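PDB 3BQW: putative capsid protein of prophage from Escherichia coli CFT073, which is of uncharacterised function but probably serves as a major capsid protein, a building block of a phage head shell. Local coordinates for residues R116-R119 / L120-N124; T306-T309 / Q310-F313. One frame throughout, in Å; residues are numbered along the deposited sequence.

Contact 1 (R116-R119 / L120-N124)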
ATOM      1  N   ARG A 116      -8.716  25.954 -15.816  1.00 34.88           N
ATOM      2  CA  ARG A 116      -7.530  25.970 -14.990  1.00 34.08           C
ATOM      3  C   ARG A 116      -7.816  25.544 -13.553  1.00 32.83           C
ATOM      4  O   ARG A 116      -7.018  24.848 -12.966  1.00 31.68           O
ATOM      5  CB  ARG A 116      -6.904  27.354 -14.986  1.00 33.83           C
ATOM      6  CG  ARG A 116      -6.446  27.844 -16.353  1.00 35.38           C
ATOM      7  CD  ARG A 116      -6.062  29.295 -16.248  1.00 36.50           C
ATOM      8  NE  ARG A 116      -4.963  29.440 -15.303  1.00 37.31           N
ATOM      9  CZ  ARG A 116      -3.692  29.195 -15.598  1.00 38.20           C
ATOM     10  NH1 ARG A 116      -3.356  28.805 -16.832  1.00 38.87           N
ATOM     11  NH2 ARG A 116      -2.751  29.329 -14.659  1.00 38.08           N
ATOM     12  N   ARG A 117      -8.937  25.983 -12.984  1.00 32.33           N
ATOM     13  CA  ARG A 117      -9.315  25.528 -11.644  1.00 32.39           C
ATOM     14  C   ARG A 117      -9.513  24.016 -11.682  1.00 30.89           C
ATOM     15  O   ARG A 117      -9.022  23.312 -10.805  1.00 29.84           O
ATOM     16  CB  ARG A 117     -10.567  26.242 -11.108  1.00 32.52           C
ATOM     17  CG  ARG A 117     -10.275  27.551 -10.345  1.00 34.05           C
ATOM     18  CD  ARG A 117     -11.564  28.285  -9.895  1.00 34.95           C
ATOM     19  NE  ARG A 117     -12.388  27.453  -9.002  1.00 38.03           N
ATOM     20  CZ  ARG A 117     -13.453  26.735  -9.370  1.00 39.07           C
ATOM     21  NH1 ARG A 117     -13.909  26.767 -10.616  1.00 40.86           N
ATOM     22  NH2 ARG A 117     -14.104  26.012  -8.465  1.00 38.74           N
ATOM     23  N   MET A 118     -10.189  23.536 -12.726  1.00 30.08           N
ATOM     24  CA  MET A 118     -10.450  22.106 -12.903  1.00 30.12           C
ATOM     25  C   MET A 118      -9.165  21.305 -12.962  1.00 28.44           C
ATOM     26  O   MET A 118      -9.083  20.248 -12.363  1.00 27.68           O
ATOM     27  CB  MET A 118     -11.223  21.818 -14.197  1.00 30.33           C
ATOM     28  CG  MET A 118     -12.611  22.414 -14.294  1.00 34.82           C
ATOM     29  SD  MET A 118     -13.798  21.795 -13.132  1.00 38.93           S
ATOM     30  CE  MET A 118     -13.018  20.195 -12.687  1.00 36.48           C
ATOM     31  N   ARG A 119      -8.185  21.797 -13.716  1.00 27.67           N
ATOM     32  CA  ARG A 119      -6.864  21.170 -13.777  1.00 27.56           C
ATOM     33  C   ARG A 119      -6.202  21.077 -12.413  1.00 26.24           C
ATOM     34  O   ARG A 119      -5.591  20.059 -12.089  1.00 26.88           O
ATOM     35  CB  ARG A 119      -5.922  21.937 -14.700  1.00 28.25           C
ATOM     36  CG  ARG A 119      -6.324  21.920 -16.153  1.00 31.17           C
ATOM     37  CD  ARG A 119      -6.220  20.529 -16.775  1.00 36.26           C
ATOM     38  NE  ARG A 119      -4.898  19.906 -16.613  1.00 38.10           N
ATOM     39  CZ  ARG A 119      -3.829  20.171 -17.362  1.00 39.65           C
ATOM     40  NH1 ARG A 119      -3.866  21.091 -18.313  1.00 42.81           N
ATOM     41  NH2 ARG A 119      -2.701  19.525 -17.141  1.00 40.84           N
ATOM     42  N   LEU A 120      -6.285  22.144 -11.629  1.00 25.04           N
ATOM     43  CA  LEU A 120      -5.685  22.149 -10.287  1.00 24.22           C
ATOM     44  C   LEU A 120      -6.419  21.233  -9.327  1.00 23.11           C
ATOM     45  O   LEU A 120      -5.782  20.554  -8.519  1.00 22.24           O
ATOM     46  CB  LEU A 120      -5.628  23.563  -9.724  1.00 24.27           C
ATOM     47  CG  LEU A 120      -4.721  24.521 -10.509  1.00 25.90           C
ATOM     48  CD1 LEU A 120      -4.838  25.918  -9.959  1.00 27.43           C
ATOM     49  CD2 LEU A 120      -3.305  24.055 -10.498  1.00 25.29           C
ATOM     50  N   ILE A 121      -7.755  21.210  -9.433  1.00 22.41           N
ATOM     51  CA  ILE A 121      -8.595  20.398  -8.573  1.00 22.62           C
ATOM     52  C   ILE A 121      -8.315  18.922  -8.821  1.00 23.12           C
ATOM     53  O   ILE A 121      -8.036  18.175  -7.875  1.00 23.31           O
ATOM     54  CB  ILE A 121     -10.099  20.708  -8.755  1.00 23.32           C
ATOM     55  CG1 ILE A 121     -10.441  22.063  -8.112  1.00 22.44           C
ATOM     56  CG2 ILE A 121     -10.963  19.597  -8.149  1.00 23.13           C
ATOM     57  CD1 ILE A 121     -11.713  22.680  -8.620  1.00 22.92           C
ATOM     58  N   THR A 122      -8.338  18.523 -10.090  1.00 22.94           N
ATOM     59  CA  THR A 122      -8.133  17.139 -10.476  1.00 23.17           C
ATOM     60  C   THR A 122      -6.694  16.713 -10.202  1.00 24.00           C
ATOM     61  O   THR A 122      -6.434  15.562  -9.787  1.00 23.51           O
ATOM     62  CB  THR A 122      -8.477  16.909 -11.963  1.00 23.88           C
ATOM     63  OG1 THR A 122      -7.802  17.864 -12.793  1.00 23.30           O
ATOM     64  CG2 THR A 122     -10.015  17.012 -12.217  1.00 21.68           C
ATOM     65  N   GLY A 123      -5.753  17.636 -10.420  1.00 23.89           N
ATOM     66  CA  GLY A 123      -4.348  17.369 -10.102  1.00 23.19           C
ATOM     67  C   GLY A 123      -4.134  17.077  -8.628  1.00 23.07           C
ATOM     68  O   GLY A 123      -3.399  16.158  -8.269  1.00 24.11           O
ATOM     69  N   ASN A 124      -4.764  17.867  -7.771  1.00 23.22           N
ATOM     70  CA  ASN A 124      -4.677  17.686  -6.326  1.00 23.01           C
ATOM     71  C   ASN A 124      -5.466  16.479  -5.847  1.00 22.68           C
ATOM     72  O   ASN A 124      -5.046  15.795  -4.909  1.00 23.05           O
ATOM     73  CB  ASN A 124      -5.087  18.951  -5.589  1.00 23.67           C
ATOM     74  CG  ASN A 124      -4.002  20.025  -5.642  1.00 25.59           C
ATOM     75  OD1 ASN A 124      -2.929  19.835  -5.113  1.00 26.44           O
ATOM     76  ND2 ASN A 124      -4.284  21.142  -6.306  1.00 28.84           N
TER

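Contact 2 (T306-T309 / Q310-F313)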
ATOM      1  N   THR A 306     -25.867  13.501   3.315  1.00 36.70           N
ATOM      2  CA  THR A 306     -26.311  13.078   1.982  1.00 35.16           C
ATOM      3  C   THR A 306     -26.312  11.557   1.809  1.00 34.59           C
ATOM      4  O   THR A 306     -26.484  11.046   0.692  1.00 34.36           O
ATOM      5  CB  THR A 306     -25.422  13.724   0.925  1.00 35.42           C
ATOM      6  OG1 THR A 306     -24.043  13.380   1.160  1.00 34.49           O
ATOM      7  CG2 THR A 306     -25.570  15.237   1.002  1.00 34.32           C
ATOM      8  N   GLY A 307     -26.136  10.840   2.922  1.00 33.69           N
ATOM      9  CA  GLY A 307     -26.067   9.380   2.907  1.00 33.37           C
ATOM     10  C   GLY A 307     -24.958   8.800   2.029  1.00 32.46           C
ATOM     11  O   GLY A 307     -25.191   7.806   1.326  1.00 32.19           O
ATOM     12  N   ALA A 308     -23.771   9.420   2.054  1.00 31.37           N
ATOM     13  CA  ALA A 308     -22.627   8.974   1.215  1.00 30.79           C
ATOM     14  C   ALA A 308     -21.404   8.475   2.049  1.00 30.51           C
ATOM     15  O   ALA A 308     -20.232   8.539   1.609  1.00 30.16           O
ATOM     16  CB  ALA A 308     -22.230  10.086   0.278  1.00 30.21           C
ATOM     17  N   THR A 309     -21.700   7.954   3.245  1.00 30.06           N
ATOM     18  CA  THR A 309     -20.699   7.529   4.212  1.00 29.34           C
ATOM     19  C   THR A 309     -19.992   6.219   3.823  1.00 28.94           C
ATOM     20  O   THR A 309     -18.879   5.922   4.298  1.00 27.84           O
ATOM     21  CB  THR A 309     -21.338   7.367   5.615  1.00 29.69           C
ATOM     22  OG1 THR A 309     -22.229   6.237   5.622  1.00 29.83           O
ATOM     23  CG2 THR A 309     -22.111   8.647   6.028  1.00 30.05           C
ATOM     24  N   GLN A 310     -20.638   5.425   2.978  1.00 28.74           N
ATOM     25  CA  GLN A 310     -20.091   4.145   2.602  1.00 29.06           C
ATOM     26  C   GLN A 310     -19.325   4.334   1.325  1.00 28.54           C
ATOM     27  O   GLN A 310     -19.885   4.261   0.247  1.00 29.22           O
ATOM     28  CB  GLN A 310     -21.191   3.095   2.466  1.00 29.67           C
ATOM     29  CG  GLN A 310     -20.662   1.698   2.267  1.00 31.94           C
ATOM     30  CD  GLN A 310     -21.626   0.603   2.707  1.00 34.82           C
ATOM     31  OE1 GLN A 310     -22.835   0.694   2.504  1.00 35.87           O
ATOM     32  NE2 GLN A 310     -21.077  -0.461   3.303  1.00 38.84           N
ATOM     33  N   ASN A 311     -18.019   4.568   1.465  1.00 27.93           N
ATOM     34  CA  ASN A 311     -17.154   5.004   0.369  1.00 26.61           C
ATOM     35  C   ASN A 311     -15.681   4.784   0.679  1.00 25.53           C
ATOM     36  O   ASN A 311     -15.255   5.021   1.807  1.00 24.76           O
ATOM     37  CB  ASN A 311     -17.363   6.514   0.140  1.00 27.11           C
ATOM     38  CG  ASN A 311     -18.298   6.816  -1.019  1.00 27.47           C
ATOM     39  OD1 ASN A 311     -18.135   6.273  -2.111  1.00 29.59           O
ATOM     40  ND2 ASN A 311     -19.277   7.689  -0.785  1.00 24.58           N
ATOM     41  N   MET A 312     -14.905   4.362  -0.323  1.00 24.72           N
ATOM     42  CA  MET A 312     -13.447   4.331  -0.213  1.00 24.23           C
ATOM     43  C   MET A 312     -12.934   5.759  -0.008  1.00 24.55           C
ATOM     44  O   MET A 312     -12.172   6.043   0.920  1.00 23.38           O
ATOM     45  CB  MET A 312     -12.802   3.723  -1.453  1.00 24.36           C
ATOM     46  CG  MET A 312     -13.197   2.258  -1.772  1.00 24.86           C
ATOM     47  SD  MET A 312     -12.235   1.595  -3.151  1.00 22.68           S
ATOM     48  CE  MET A 312     -12.850   2.615  -4.465  1.00 30.33           C
ATOM     49  N   PHE A 313     -13.414   6.652  -0.868  1.00 25.50           N
ATOM     50  CA  PHE A 313     -12.976   8.051  -0.937  1.00 26.01           C
ATOM     51  C   PHE A 313     -14.168   8.965  -0.973  1.00 26.10           C
ATOM     52  O   PHE A 313     -15.202   8.628  -1.548  1.00 27.33           O
ATOM     53  CB  PHE A 313     -12.153   8.307  -2.213  1.00 26.74           C
ATOM     54  CG  PHE A 313     -11.084   7.286  -2.449  1.00 26.95           C
ATOM     55  CD1 PHE A 313     -10.040   7.139  -1.537  1.00 26.61           C
ATOM     56  CD2 PHE A 313     -11.120   6.475  -3.578  1.00 27.30           C
ATOM     57  CE1 PHE A 313      -9.042   6.179  -1.737  1.00 27.46           C
ATOM     58  CE2 PHE A 313     -10.139   5.516  -3.794  1.00 27.56           C
ATOM     59  CZ  PHE A 313      -9.098   5.359  -2.875  1.00 27.23           C
TER
HETATM   60  O   HOH W   1     -23.542   5.353   1.857  1.00 34.59           O

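Contact 1 (R116-R119 / L120-N124)
R117 and I121, one helical turn apart, send their side chains out alongside each other in the same direction. The R117 chain runs straight to CD and then bends at chi3 (60°), which folds the guanidinium back so that one of its faces lies over the I121 methyl CD1, 4.1 Å from R117 NH2. I121 CG1 sits 3.3 Å from R117 O, the oxygen that accepts the backbone hydrogen bond of I121 N, 2.8 Å away. The charge of R117 is directed elsewhere: NE forms a salt bridge with E327 of strand 327-338, and I121 also touches E327, as well as L13 of helix 10-17.

T122 OG1 stands between its backbone N and carbonyl carbon (chi1 51°), turned back toward the preceding turn, and donates to M118 O at 2.7 Å. M118 O also accepts from T122 N at 2.9 Å, and the two donors reach it from opposite faces of the carbonyl plane, so one acceptor is gripped twice. L120 CG packs 3.4 Å from R116 O, while the R119 guanidinium hydrogen-bonds M100 O through NH2 and forms a salt bridge with E105 through NH1. The unbroken i to i+4 backbone bonds and the threonine hydroxyl folded back onto the i-4 carbonyl are characteristic of regular alpha-helix, here in the first turns of the long helix 113-146.

Contact 2 (T306-T309 / Q310-F313)
This is a local turn contact in the loop that carries the chain from helix 301-305 to strand 314-319, beginning with a Schellman motif that ends the helix. The evidence for the motif is a pair of backbone bonds, A308 N to A303 O and G307 N to V304 O, with G307 as the C-prime residue at positive phi. Past it, the chain is tied together by one side-chain bond and one water. The water accepts from Q310 N at 3.1 Å and donates to G307 O at 3.0 Å, bridging main-chain atoms three residues apart.

At Q310, CG lies opposite the backbone N (chi1 -172°) and the chain beyond it is extended, bringing NE2 to T41 O. N311 points its CB back at the preceding residues, and its side chain also touches I298. Beyond the turn, F313 packs against I129 and I132 of helix 113-146. The direct tie is N311 ND2 to A308 O, 2.7 Å long with an N-H...O angle of 155°; the oxygen lies close to the amide plane of N311, whereas ND2 stands 37° out of the carbonyl plane of A308.

Both contacts are local, each within one continuous run of chain, but contact 1 is partly buried and contact 2 lies at the surface. Their centres are 22 Å apart and their nearest atoms about 11 Å, with no touch between them. Regular helical bonding makes up contact 1, and its one cross-segment side-chain hydrogen bond duplicates a backbone one; contact 2 lacks such a ladder and relies on an asparagine amide and a bridging water. Shared neighbours relate them: helix 113-146, which carries contact 1, also receives F313 from 306-313, and strand 314-319, which follows that loop, supplies N317 against R117 and I121.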